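PDB 2O0M: transcriptional regulator, SorC family from Enterococcus faecalis, which probably regulates transcription by binding DNA and a sugar ligand, as members of the SorC family generally do. Local coordinates for residues 241-246 with 317-322. Numbering follows the deposited sequence.
Sequences HSIGRA and RAYMKN. With PO4 (phosphate ion), chain C.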
ATOM      1  N   HIS A 241       0.070  -2.526   0.481  1.00  8.47           N
ATOM      2  CA  HIS A 241       0.126  -1.253  -0.208  1.00  8.91           C
ATOM      3  C   HIS A 241       0.540  -1.428  -1.655  1.00  9.10           C
ATOM      4  O   HIS A 241       1.085  -2.464  -2.021  1.00  9.28           O
ATOM      5  CB  HIS A 241       1.110  -0.336   0.517  1.00  8.77           C
ATOM      6  CG  HIS A 241       2.545  -0.756   0.388  1.00  9.20           C
ATOM      7  ND1 HIS A 241       3.092  -1.811   1.084  1.00 10.94           N
ATOM      8  CD2 HIS A 241       3.550  -0.235  -0.353  1.00  7.17           C
ATOM      9  CE1 HIS A 241       4.369  -1.933   0.764  1.00  6.46           C
ATOM     10  NE2 HIS A 241       4.678  -0.970  -0.087  1.00 12.18           N
ATOM     11  N   SER A 242       0.281  -0.406  -2.468  1.00  9.37           N
ATOM     12  CA  SER A 242       0.901  -0.314  -3.782  1.00  9.01           C
ATOM     13  C   SER A 242       2.065   0.673  -3.714  1.00  9.06           C
ATOM     14  O   SER A 242       2.455   1.160  -2.637  1.00  8.75           O
ATOM     15  CB  SER A 242      -0.123   0.038  -4.879  1.00  8.55           C
ATOM     16  OG  SER A 242       0.419  -0.145  -6.177  1.00 10.16           O
ATOM     17  N   ILE A 243       2.653   0.915  -4.874  1.00  8.66           N
ATOM     18  CA  ILE A 243       3.730   1.872  -5.056  1.00  8.81           C
ATOM     19  C   ILE A 243       3.268   2.792  -6.158  1.00  8.73           C
ATOM     20  O   ILE A 243       2.904   2.336  -7.249  1.00  8.20           O
ATOM     21  CB  ILE A 243       5.041   1.163  -5.445  1.00  8.55           C
ATOM     22  CG1 ILE A 243       5.469   0.186  -4.337  1.00  9.73           C
ATOM     23  CG2 ILE A 243       6.156   2.169  -5.711  1.00  9.12           C
ATOM     24  CD1 ILE A 243       6.447  -0.867  -4.817  1.00  8.82           C
ATOM     25  N   GLY A 244       3.281   4.089  -5.882  1.00  8.99           N
ATOM     26  CA  GLY A 244       2.797   5.072  -6.842  1.00  9.73           C
ATOM     27  C   GLY A 244       3.912   5.682  -7.659  1.00  9.80           C
ATOM     28  O   GLY A 244       5.067   5.725  -7.226  1.00  9.75           O
ATOM     29  N   ARG A 245       3.554   6.137  -8.855  1.00 10.47           N
ATOM     30  CA  ARG A 245       4.424   6.961  -9.677  1.00 10.83           C
ATOM     31  C   ARG A 245       4.296   8.384  -9.110  1.00 10.94           C
ATOM     32  O   ARG A 245       3.195   8.948  -9.056  1.00 10.82           O
ATOM     33  CB  ARG A 245       4.007   6.838 -11.152  1.00 10.69           C
ATOM     34  CG  ARG A 245       4.187   5.408 -11.684  1.00 11.09           C
ATOM     35  CD  ARG A 245       3.602   5.150 -13.068  1.00 11.96           C
ATOM     36  NE  ARG A 245       4.283   5.952 -14.076  1.00 12.21           N
ATOM     37  CZ  ARG A 245       3.795   7.061 -14.631  1.00 13.12           C
ATOM     38  NH1 ARG A 245       2.594   7.517 -14.297  1.00 13.68           N
ATOM     39  NH2 ARG A 245       4.510   7.725 -15.521  1.00 12.61           N
ATOM     40  N   ALA A 246       5.415   8.942  -8.649  1.00 11.14           N
ATOM     41  CA  ALA A 246       5.416  10.097  -7.737  1.00 11.08           C
ATOM     42  C   ALA A 246       4.637  11.318  -8.231  1.00 11.29           C
ATOM     43  O   ALA A 246       3.764  11.817  -7.533  1.00 10.65           O
ATOM     44  CB  ALA A 246       6.832  10.495  -7.397  1.00 11.61           C
ATOM     45  N   ARG A 317      11.415   0.028  -8.530  1.00 11.69           N
ATOM     46  CA  ARG A 317      12.851   0.018  -8.223  1.00 12.31           C
ATOM     47  C   ARG A 317      13.214   1.030  -7.129  1.00 12.01           C
ATOM     48  O   ARG A 317      13.980   0.727  -6.221  1.00 12.67           O
ATOM     49  CB  ARG A 317      13.668   0.319  -9.478  1.00 12.53           C
ATOM     50  CG  ARG A 317      13.728  -0.828 -10.457  1.00 14.05           C
ATOM     51  CD  ARG A 317      14.196  -0.353 -11.811  1.00 15.66           C
ATOM     52  NE  ARG A 317      15.461   0.375 -11.722  1.00 18.32           N
ATOM     53  CZ  ARG A 317      15.788   1.416 -12.486  1.00 19.37           C
ATOM     54  NH1 ARG A 317      14.959   1.866 -13.425  1.00 19.56           N
ATOM     55  NH2 ARG A 317      16.959   2.017 -12.320  1.00 20.38           N
ATOM     56  N   ALA A 318      12.653   2.227  -7.212  1.00 12.27           N
ATOM     57  CA  ALA A 318      13.035   3.306  -6.304  1.00 12.08           C
ATOM     58  C   ALA A 318      12.536   3.046  -4.887  1.00 12.56           C
ATOM     59  O   ALA A 318      13.254   3.278  -3.907  1.00 13.16           O
ATOM     60  CB  ALA A 318      12.529   4.636  -6.816  1.00 11.97           C
ATOM     61  N   TYR A 319      11.298   2.574  -4.770  1.00 11.89           N
ATOM     62  CA  TYR A 319      10.751   2.286  -3.444  1.00 12.70           C
ATOM     63  C   TYR A 319      11.393   1.022  -2.870  1.00 13.41           C
ATOM     64  O   TYR A 319      11.741   0.978  -1.693  1.00 13.54           O
ATOM     65  CB  TYR A 319       9.221   2.113  -3.443  1.00 12.06           C
ATOM     66  CG  TYR A 319       8.791   1.546  -2.113  1.00 11.06           C
ATOM     67  CD1 TYR A 319       8.735   2.358  -0.978  1.00 11.82           C
ATOM     68  CD2 TYR A 319       8.561   0.186  -1.954  1.00 11.19           C
ATOM     69  CE1 TYR A 319       8.409   1.836   0.274  1.00 11.50           C
ATOM     70  CE2 TYR A 319       8.232  -0.345  -0.716  1.00 10.99           C
ATOM     71  CZ  TYR A 319       8.155   0.474   0.396  1.00 10.30           C
ATOM     72  OH  TYR A 319       7.836  -0.077   1.628  1.00 12.52           O
HETATM   73  N   MSE A 320      11.517  -0.019  -3.683  1.00 14.67           N
HETATM   74  CA  MSE A 320      11.902  -1.322  -3.148  1.00 16.80           C
HETATM   75  C   MSE A 320      13.330  -1.340  -2.593  1.00 18.29           C
HETATM   76  O   MSE A 320      13.673  -2.227  -1.800  1.00 18.74           O
HETATM   77  CB  MSE A 320      11.671  -2.428  -4.192  1.00 16.51           C
HETATM   78  CG  MSE A 320      10.199  -2.690  -4.492  1.00 17.98           C
HETATM   79 SE   MSE A 320       9.186  -3.421  -3.005  1.00 23.36          SE
HETATM   80  CE  MSE A 320      10.352  -4.903  -2.642  1.00 19.75           C
ATOM     81  N   LYS A 321      14.142  -0.353  -2.984  1.00 20.26           N
ATOM     82  CA  LYS A 321      15.539  -0.243  -2.534  1.00 22.36           C
ATOM     83  C   LYS A 321      15.680  -0.328  -1.028  1.00 23.50           C
ATOM     84  O   LYS A 321      16.579  -1.030  -0.520  1.00 25.19           O
ATOM     85  CB  LYS A 321      16.170   1.065  -3.021  1.00 22.84           C
ATOM     86  CG  LYS A 321      16.786   0.955  -4.379  1.00 24.65           C
ATOM     87  CD  LYS A 321      17.504   2.221  -4.781  1.00 24.58           C
ATOM     88  CE  LYS A 321      18.379   1.989  -5.991  1.00 25.59           C
ATOM     89  NZ  LYS A 321      18.966   3.241  -6.524  1.00 27.64           N
ATOM     90  N   ASN A 322      14.795   0.380  -0.328  1.00 23.65           N
ATOM     91  CA  ASN A 322      14.790   0.435   1.134  1.00 23.83           C
ATOM     92  C   ASN A 322      13.570  -0.222   1.803  1.00 23.03           C
ATOM     93  O   ASN A 322      13.339  -0.007   2.989  1.00 23.90           O
ATOM     94  CB  ASN A 322      14.923   1.895   1.600  1.00 25.12           C
ATOM     95  CG  ASN A 322      13.604   2.702   1.498  1.00 27.85           C
ATOM     96  OD1 ASN A 322      12.579   2.241   0.953  1.00 30.53           O
ATOM     97  ND2 ASN A 322      13.642   3.928   2.027  1.00 30.04           N
TER
HETATM   98  P   PO4 C 402      18.084   0.197  -9.269  1.00 43.98           P
HETATM   99  O1  PO4 C 402      18.702   1.396  -9.946  1.00 46.76           O
HETATM  100  O2  PO4 C 402      18.183  -1.055 -10.100  1.00 48.56           O
HETATM  101  O3  PO4 C 402      18.776  -0.017  -7.950  1.00 46.44           O
HETATM  102  O4  PO4 C 402      16.632   0.480  -9.011  1.00 48.29           O
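Tyr319 has CG anti to its own backbone nitrogen (chi1 168°), and this carries the phenol from the helix toward His241 and Ile243. His241 holds CG between its nitrogen and carbonyl carbon (chi1 70°), which turns the NE2 edge of the imidazole to Tyr319. The two rings form an offset edge-to-face pair, centroids 5.4 Å apart and planes at 75°. The imidazole presents its edge, with NE2 of His241 3.7 Å from CE2 of Tyr319. Ile243 crosses the tyrosine at about a right angle. Its CD1 lies 3.7 Å from Tyr319 CD2, and its CG2 lies 3.8 Å from Tyr319 CB. The same CD1 also meets the selenium of selenomethionine Met320, SE, at 4.2 Å. No hydrogen bond joins the two segments, and all four touching residues are buried. Phe273 meets the His241 ring, and Phe277 packs edge-to-face with Tyr319, extending the aromatic cluster. Arg317 holds a phosphate ion, probably picked up during crystallisation, along its guanidinium edge, NE to O4 and NH2 to O1, each at 3.0 Å. The contact packs helix 313-320 against strand 238-245, which pairs in parallel with strand 302-306. This is helix-on-sheet packing of a Rossmann-like alpha/beta core, here in the putative sugar-binding domain.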